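PDB 5OLC: galactonate dehydratase, which is an enzyme of the enolase superfamily, uniting a mandelate racemase/muconate lactonizing enzyme-type N-terminal domain with a TIM-barrel-like enolase C-terminal domain. Local coordinates for residues K12-Y17 with V42-D47; S65-F70 with Q103-A108. All coordinates share one frame; numbering follows the deposited sequence.

Interaction 1: K12-Y17 with V42-D47; sequences KKIEPY and VKITLD
Lys12 and Thr45 meet at a classic beta bulge in the pairing of two antiparallel strands. The axes of segments 12-17 and 42-46 run at 170° to each other, 4.6 Å apart at closest approach. Lys12 and Lys13 both face Thr45, whose carbonyl oxygen is gripped twice: Lys12 N lies 2.9 Å from Thr45 O and Lys13 N 3.1 Å from it, each in the carbonyl plane. Thr45 N returns a bond to Lys13 O at 2.9 Å, which completes the hydrogen-bonded pair of Lys13 with Thr45. The CB of Lys12 points toward the neighbouring strand, and its side chain crosses that of Thr45 obliquely. Its CG sits between the backbone N and the carbonyl carbon (chi1 81°), beside the Thr45 carbonyl, and the bend at chi4 brings the ammonium to Leu46 O in a weak hydrogen bond, NZ to O 3.4 Å. Asp47 supplies no salt bridge here, since its OD1 remains 6.5 Å from Lys12 NZ. On the face shared by Lys13, Glu15, Lys43 and Thr45, the Thr45 OG1 branch packs against the aliphatic stem of Lys13, while Lys43 makes a cation-pi contact with Tyr51 of the third strand, 51-56. Val42 works on the other face. Its CG1 branch lies 3.8 Å from Ile14 CG2, with the two side chains side by side and pointing the same way, and also packs on the ring of Pro16. Ile44 adjoins Ile14 in the same manner, and these residues meet helices 60-70 and 101-120. Polar and aliphatic groups are thus sorted by sheet face: strand pairing rests on backbone bonds, lysine stems line one face, and branched hydrocarbon on the other is suited to burial under helices.

Interaction 2: S65-F70 with Q103-A108; sequences SGIDFF and QAAISA
Phe70 and Ile106 cross at about a right angle, the ring of the first bearing on the stem of the second. Phe70 CE2 and CZ each lie 3.6 Å from Ile106 CG1, which approaches the ring obliquely. Ala105 comes to the same ring differently: its CB stands at the edge, in the ring plane, 3.7 Å from Phe70 CE2. The CB of Phe70 points toward helix 101-120, and its CG lies anti to the carbonyl carbon, beside the backbone N (chi1 -57°). Phe69 CD2 lies over one face of the Phe70 ring, 3.6 Å above its plane and offset toward the rim. Between segments 65-70 and 103-108 the axes come within 8.4 Å at a signed crossing angle of -69°, a steep crossing in which small residues face each other. Gly66 offers only backbone, so Ala105 CB rests directly on the main chain, 3.7 Å from Gly66 C and equally near Ile67 N. Both helices belong to the N-terminal domain of the enolase superfamily, in which helices pack on one face of a three-stranded antiparallel sheet. Ile67 illustrates this placement: its CG1 passes the Ala105 backbone and its CD1 reaches Ala108 CB at 4.1 Å, while the residue also touches Cys40 of strand 36-46. No hydrogen bond spans the contact. Within helix 101-120, Ser107 turns its hydroxyl back to Gln103 O, OG to O 2.8 Å, and Ser107 N approaches that oxygen from the opposite face of the carbonyl plane. Helix 82-93 adds Trp86 and Met89 against Ile106, and Ser93 against both Ile106 and Phe70, and Ser65 OG is hydrogen-bonded to Ser65 OG of the second subunit.

Interactions 1 and 2 form two layers of the same N-terminal domain, their centres about 12 Å apart. Interaction 1 is partly buried and lies within the sheet, where backbone hydrogen bonds align strands 11-22 and 36-46 and exposed lysines border the contact. Interaction 2 is fully buried, spans two helices and has no hydrogen bond across it, its side-chain contacts being apolar, with less than half the buried surface (217 against 545 Å²). The layers touch directly: Ile14 CG2 lies 3.6 Å from Ile67 CG2, and Val42 CG1 lies 3.7 Å from Ile67 CG2. Ile67 therefore belongs both to the helix crossing and to the hydrocarbon packing between helix 60-70 and the Ile14/Val42 face of the sheet.

Interaction 1: K12-Y17 with V42-D47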
ATOM      1  N   LYS A  12     -50.546   8.474   9.463  1.00 53.11           N
ATOM      2  CA  LYS A  12     -51.355   9.091  10.517  1.00 54.21           C
ATOM      3  C   LYS A  12     -50.852   8.674  11.928  1.00 60.11           C
ATOM      4  O   LYS A  12     -50.752   9.547  12.804  1.00 60.18           O
ATOM      5  CB  LYS A  12     -52.887   8.916  10.330  1.00 56.66           C
ATOM      6  CG  LYS A  12     -53.525   7.595  10.763  1.00 67.07           C
ATOM      7  CD  LYS A  12     -55.005   7.798  11.097  1.00 70.64           C
ATOM      8  CE  LYS A  12     -55.668   6.576  11.693  1.00 83.51           C
ATOM      9  NZ  LYS A  12     -56.032   5.542  10.676  1.00 95.50           N
ATOM     10  N   LYS A  13     -50.470   7.378  12.120  1.00 56.39           N
ATOM     11  CA  LYS A  13     -49.985   6.913  13.414  1.00 56.10           C
ATOM     12  C   LYS A  13     -48.934   5.764  13.373  1.00 61.90           C
ATOM     13  O   LYS A  13     -49.215   4.662  12.871  1.00 61.91           O
ATOM     14  CB  LYS A  13     -51.171   6.537  14.343  1.00 57.55           C
ATOM     15  CG  LYS A  13     -52.033   5.343  13.929  1.00 52.07           C
ATOM     16  CD  LYS A  13     -53.378   5.387  14.638  1.00 56.34           C
ATOM     17  CE  LYS A  13     -54.120   4.076  14.579  1.00 60.29           C
ATOM     18  NZ  LYS A  13     -55.559   4.254  14.225  1.00 68.97           N
ATOM     19  N   ILE A  14     -47.734   6.033  13.972  1.00 57.99           N
ATOM     20  CA  ILE A  14     -46.651   5.050  14.170  1.00 56.96           C
ATOM     21  C   ILE A  14     -46.833   4.534  15.616  1.00 57.60           C
ATOM     22  O   ILE A  14     -46.894   5.339  16.543  1.00 56.13           O
ATOM     23  CB  ILE A  14     -45.205   5.616  13.920  1.00 59.94           C
ATOM     24  CG1 ILE A  14     -45.057   6.268  12.524  1.00 59.33           C
ATOM     25  CG2 ILE A  14     -44.144   4.512  14.106  1.00 60.84           C
ATOM     26  CD1 ILE A  14     -44.097   7.411  12.482  1.00 60.02           C
ATOM     27  N   GLU A  15     -46.952   3.202  15.796  1.00 53.29           N
ATOM     28  CA  GLU A  15     -47.184   2.604  17.113  1.00 52.23           C
ATOM     29  C   GLU A  15     -46.178   1.513  17.498  1.00 54.73           C
ATOM     30  O   GLU A  15     -46.363   0.346  17.136  1.00 52.98           O
ATOM     31  CB  GLU A  15     -48.624   2.084  17.237  1.00 54.07           C
ATOM     32  CG  GLU A  15     -49.649   3.185  17.487  1.00 71.21           C
ATOM     33  CD  GLU A  15     -51.096   2.919  17.101  1.00 95.93           C
ATOM     34  OE1 GLU A  15     -51.434   1.773  16.720  1.00 85.05           O
ATOM     35  OE2 GLU A  15     -51.897   3.877  17.180  1.00 94.85           O
ATOM     36  N   PRO A  16     -45.136   1.867  18.296  1.00 51.91           N
ATOM     37  CA  PRO A  16     -44.179   0.843  18.750  1.00 51.34           C
ATOM     38  C   PRO A  16     -44.694   0.019  19.936  1.00 54.20           C
ATOM     39  O   PRO A  16     -45.318   0.561  20.835  1.00 53.20           O
ATOM     40  CB  PRO A  16     -42.936   1.659  19.085  1.00 53.50           C
ATOM     41  CG  PRO A  16     -43.450   3.027  19.458  1.00 57.55           C
ATOM     42  CD  PRO A  16     -44.792   3.212  18.824  1.00 53.41           C
ATOM     43  N   TYR A  17     -44.475  -1.292  19.911  1.00 52.52           N
ATOM     44  CA  TYR A  17     -44.914  -2.193  20.974  1.00 53.70           C
ATOM     45  C   TYR A  17     -43.776  -3.074  21.411  1.00 58.39           C
ATOM     46  O   TYR A  17     -43.184  -3.762  20.575  1.00 57.60           O
ATOM     47  CB  TYR A  17     -46.082  -3.088  20.537  1.00 56.26           C
ATOM     48  CG  TYR A  17     -47.273  -2.352  19.959  1.00 60.82           C
ATOM     49  CD1 TYR A  17     -48.163  -1.667  20.784  1.00 63.67           C
ATOM     50  CD2 TYR A  17     -47.553  -2.397  18.596  1.00 61.88           C
ATOM     51  CE1 TYR A  17     -49.271  -0.997  20.260  1.00 64.81           C
ATOM     52  CE2 TYR A  17     -48.661  -1.735  18.061  1.00 63.05           C
ATOM     53  CZ  TYR A  17     -49.518  -1.034  18.898  1.00 70.11           C
ATOM     54  OH  TYR A  17     -50.606  -0.363  18.393  1.00 68.95           O
ATOM     55  N   VAL A  42     -43.259  -2.478  15.365  1.00 45.16           N
ATOM     56  CA  VAL A  42     -43.993  -1.250  14.984  1.00 45.17           C
ATOM     57  C   VAL A  42     -45.158  -1.537  14.058  1.00 53.40           C
ATOM     58  O   VAL A  42     -45.081  -2.446  13.231  1.00 55.07           O
ATOM     59  CB  VAL A  42     -43.157  -0.148  14.298  1.00 48.28           C
ATOM     60  CG1 VAL A  42     -42.913   1.048  15.196  1.00 47.11           C
ATOM     61  CG2 VAL A  42     -41.888  -0.695  13.656  1.00 48.36           C
ATOM     62  N   LYS A  43     -46.177  -0.658  14.108  1.00 49.77           N
ATOM     63  CA  LYS A  43     -47.317  -0.646  13.213  1.00 49.07           C
ATOM     64  C   LYS A  43     -47.487   0.801  12.736  1.00 54.17           C
ATOM     65  O   LYS A  43     -47.833   1.699  13.516  1.00 52.89           O
ATOM     66  CB  LYS A  43     -48.592  -1.155  13.897  1.00 50.81           C
ATOM     67  CG  LYS A  43     -49.743  -1.466  12.940  1.00 42.94           C
ATOM     68  CD  LYS A  43     -51.045  -1.356  13.683  1.00 44.46           C
ATOM     69  CE  LYS A  43     -52.173  -2.064  12.987  1.00 54.92           C
ATOM     70  NZ  LYS A  43     -53.263  -2.445  13.933  1.00 58.12           N
ATOM     71  N   ILE A  44     -47.187   1.030  11.455  1.00 52.46           N
ATOM     72  CA  ILE A  44     -47.383   2.344  10.857  1.00 52.19           C
ATOM     73  C   ILE A  44     -48.691   2.217  10.121  1.00 57.18           C
ATOM     74  O   ILE A  44     -48.873   1.273   9.348  1.00 57.27           O
ATOM     75  CB  ILE A  44     -46.224   2.825   9.929  1.00 54.67           C
ATOM     76  CG1 ILE A  44     -44.866   2.779  10.667  1.00 54.16           C
ATOM     77  CG2 ILE A  44     -46.522   4.255   9.380  1.00 54.79           C
ATOM     78  CD1 ILE A  44     -43.703   2.663   9.820  1.00 54.71           C
ATOM     79  N   THR A  45     -49.618   3.140  10.403  1.00 54.02           N
ATOM     80  CA  THR A  45     -50.920   3.179   9.751  1.00 53.38           C
ATOM     81  C   THR A  45     -51.109   4.550   9.067  1.00 54.08           C
ATOM     82  O   THR A  45     -50.813   5.614   9.634  1.00 49.74           O
ATOM     83  CB  THR A  45     -52.103   2.733  10.673  1.00 66.11           C
ATOM     84  OG1 THR A  45     -52.856   3.867  11.100  1.00 72.01           O
ATOM     85  CG2 THR A  45     -51.675   1.873  11.879  1.00 62.88           C
ATOM     86  N   LEU A  46     -51.605   4.479   7.821  1.00 52.32           N
ATOM     87  CA  LEU A  46     -51.878   5.612   6.949  1.00 52.22           C
ATOM     88  C   LEU A  46     -53.272   6.185   7.224  1.00 55.78           C
ATOM     89  O   LEU A  46     -54.099   5.506   7.854  1.00 55.63           O
ATOM     90  CB  LEU A  46     -51.774   5.163   5.482  1.00 52.59           C
ATOM     91  CG  LEU A  46     -50.474   4.455   5.011  1.00 57.87           C
ATOM     92  CD1 LEU A  46     -50.509   4.220   3.516  1.00 57.72           C
ATOM     93  CD2 LEU A  46     -49.213   5.247   5.381  1.00 59.86           C
ATOM     94  N   ASP A  47     -53.543   7.430   6.727  1.00 50.44           N
ATOM     95  CA  ASP A  47     -54.843   8.103   6.862  1.00 49.22           C
ATOM     96  C   ASP A  47     -55.989   7.180   6.405  1.00 53.37           C
ATOM     97  O   ASP A  47     -57.052   7.171   7.018  1.00 54.19           O
ATOM     98  CB  ASP A  47     -54.889   9.405   6.030  1.00 51.07           C
ATOM     99  CG  ASP A  47     -53.947  10.543   6.393  1.00 65.52           C
ATOM    100  OD1 ASP A  47     -53.403  10.538   7.520  1.00 67.65           O
ATOM    101  OD2 ASP A  47     -53.804  11.473   5.572  1.00 72.67           O
TER

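Interaction 2: S65-F70 with Q103-A108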
ATOM      1  N   SER A  65     -37.936   3.755  22.121  1.00 51.22           N
ATOM      2  CA  SER A  65     -37.780   5.191  22.342  1.00 49.91           C
ATOM      3  C   SER A  65     -37.228   5.837  21.087  1.00 52.24           C
ATOM      4  O   SER A  65     -37.498   7.018  20.835  1.00 50.71           O
ATOM      5  CB  SER A  65     -36.849   5.446  23.521  1.00 51.90           C
ATOM      6  OG  SER A  65     -37.405   4.866  24.686  1.00 57.57           O
ATOM      7  N   GLY A  66     -36.444   5.050  20.334  1.00 48.10           N
ATOM      8  CA  GLY A  66     -35.838   5.461  19.077  1.00 47.80           C
ATOM      9  C   GLY A  66     -36.914   5.805  18.078  1.00 51.12           C
ATOM     10  O   GLY A  66     -36.902   6.912  17.530  1.00 51.02           O
ATOM     11  N   ILE A  67     -37.904   4.875  17.904  1.00 45.84           N
ATOM     12  CA  ILE A  67     -39.057   5.057  17.015  1.00 44.40           C
ATOM     13  C   ILE A  67     -39.781   6.352  17.416  1.00 53.29           C
ATOM     14  O   ILE A  67     -40.042   7.190  16.541  1.00 55.09           O
ATOM     15  CB  ILE A  67     -39.985   3.832  17.033  1.00 45.47           C
ATOM     16  CG1 ILE A  67     -39.312   2.631  16.347  1.00 44.17           C
ATOM     17  CG2 ILE A  67     -41.326   4.166  16.379  1.00 45.25           C
ATOM     18  CD1 ILE A  67     -39.543   1.307  16.991  1.00 39.84           C
ATOM     19  N   ASP A  68     -40.018   6.546  18.749  1.00 49.02           N
ATOM     20  CA  ASP A  68     -40.635   7.743  19.330  1.00 48.57           C
ATOM     21  C   ASP A  68     -39.876   9.022  18.958  1.00 51.27           C
ATOM     22  O   ASP A  68     -40.488  10.095  18.871  1.00 49.88           O
ATOM     23  CB  ASP A  68     -40.695   7.634  20.858  1.00 50.88           C
ATOM     24  CG  ASP A  68     -41.601   6.567  21.459  1.00 65.78           C
ATOM     25  OD1 ASP A  68     -42.344   5.909  20.697  1.00 66.06           O
ATOM     26  OD2 ASP A  68     -41.588   6.413  22.699  1.00 75.25           O
ATOM     27  N   PHE A  69     -38.535   8.907  18.762  1.00 47.30           N
ATOM     28  CA  PHE A  69     -37.687  10.040  18.389  1.00 46.43           C
ATOM     29  C   PHE A  69     -37.988  10.522  16.979  1.00 49.92           C
ATOM     30  O   PHE A  69     -38.102  11.728  16.772  1.00 47.83           O
ATOM     31  CB  PHE A  69     -36.182   9.728  18.583  1.00 47.33           C
ATOM     32  CG  PHE A  69     -35.260  10.779  18.000  1.00 47.73           C
ATOM     33  CD1 PHE A  69     -35.036  11.983  18.666  1.00 49.14           C
ATOM     34  CD2 PHE A  69     -34.636  10.576  16.776  1.00 48.89           C
ATOM     35  CE1 PHE A  69     -34.205  12.963  18.111  1.00 49.19           C
ATOM     36  CE2 PHE A  69     -33.802  11.552  16.230  1.00 50.28           C
ATOM     37  CZ  PHE A  69     -33.597  12.739  16.897  1.00 47.54           C
ATOM     38  N   PHE A  70     -38.126   9.579  16.028  1.00 48.55           N
ATOM     39  CA  PHE A  70     -38.409   9.867  14.616  1.00 48.98           C
ATOM     40  C   PHE A  70     -39.867  10.112  14.325  1.00 54.80           C
ATOM     41  O   PHE A  70     -40.173  10.706  13.285  1.00 56.79           O
ATOM     42  CB  PHE A  70     -37.926   8.729  13.698  1.00 50.71           C
ATOM     43  CG  PHE A  70     -36.455   8.406  13.807  1.00 52.50           C
ATOM     44  CD1 PHE A  70     -35.491   9.342  13.442  1.00 54.54           C
ATOM     45  CD2 PHE A  70     -36.033   7.158  14.259  1.00 54.90           C
ATOM     46  CE1 PHE A  70     -34.141   9.047  13.549  1.00 55.36           C
ATOM     47  CE2 PHE A  70     -34.681   6.862  14.363  1.00 57.53           C
ATOM     48  CZ  PHE A  70     -33.744   7.806  14.001  1.00 55.59           C
ATOM     49  N   GLN A 103     -30.277   2.794  14.507  1.00 57.74           N
ATOM     50  CA  GLN A 103     -30.320   2.075  13.237  1.00 55.95           C
ATOM     51  C   GLN A 103     -31.431   1.028  13.253  1.00 56.96           C
ATOM     52  O   GLN A 103     -32.106   0.849  12.230  1.00 55.26           O
ATOM     53  CB  GLN A 103     -28.957   1.449  12.848  1.00 56.95           C
ATOM     54  CG  GLN A 103     -27.880   2.450  12.429  1.00 71.23           C
ATOM     55  CD  GLN A 103     -28.398   3.633  11.624  1.00 88.12           C
ATOM     56  OE1 GLN A 103     -29.040   3.480  10.575  1.00 87.38           O
ATOM     57  NE2 GLN A 103     -28.152   4.845  12.116  1.00 67.59           N
ATOM     58  N   ALA A 104     -31.649   0.374  14.427  1.00 51.15           N
ATOM     59  CA  ALA A 104     -32.722  -0.608  14.592  1.00 50.41           C
ATOM     60  C   ALA A 104     -34.113   0.086  14.668  1.00 49.58           C
ATOM     61  O   ALA A 104     -35.123  -0.533  14.306  1.00 48.20           O
ATOM     62  CB  ALA A 104     -32.466  -1.485  15.806  1.00 51.52           C
ATOM     63  N   ALA A 105     -34.154   1.382  15.093  1.00 42.68           N
ATOM     64  CA  ALA A 105     -35.372   2.199  15.087  1.00 41.19           C
ATOM     65  C   ALA A 105     -35.708   2.510  13.621  1.00 45.25           C
ATOM     66  O   ALA A 105     -36.857   2.291  13.208  1.00 43.84           O
ATOM     67  CB  ALA A 105     -35.154   3.484  15.852  1.00 41.68           C
ATOM     68  N   ILE A 106     -34.673   2.955  12.814  1.00 43.18           N
ATOM     69  CA  ILE A 106     -34.788   3.250  11.364  1.00 41.82           C
ATOM     70  C   ILE A 106     -35.164   1.981  10.601  1.00 42.87           C
ATOM     71  O   ILE A 106     -36.011   2.055   9.714  1.00 42.72           O
ATOM     72  CB  ILE A 106     -33.546   3.969  10.739  1.00 44.88           C
ATOM     73  CG1 ILE A 106     -33.250   5.321  11.431  1.00 44.36           C
ATOM     74  CG2 ILE A 106     -33.765   4.209   9.246  1.00 47.55           C
ATOM     75  CD1 ILE A 106     -32.113   6.167  10.860  1.00 36.99           C
ATOM     76  N   SER A 107     -34.566   0.815  10.967  1.00 38.37           N
ATOM     77  CA  SER A 107     -34.859  -0.499  10.360  1.00 37.59           C
ATOM     78  C   SER A 107     -36.325  -0.881  10.538  1.00 41.73           C
ATOM     79  O   SER A 107     -36.981  -1.255   9.563  1.00 40.22           O
ATOM     80  CB  SER A 107     -33.997  -1.605  10.963  1.00 40.06           C
ATOM     81  OG  SER A 107     -32.606  -1.443  10.758  1.00 51.41           O
ATOM     82  N   ALA A 108     -36.823  -0.808  11.804  1.00 40.13           N
ATOM     83  CA  ALA A 108     -38.188  -1.130  12.208  1.00 40.20           C
ATOM     84  C   ALA A 108     -39.217  -0.356  11.391  1.00 47.16           C
ATOM     85  O   ALA A 108     -40.091  -0.996  10.808  1.00 49.34           O
ATOM     86  CB  ALA A 108     -38.351  -0.869  13.688  1.00 40.92           C
TER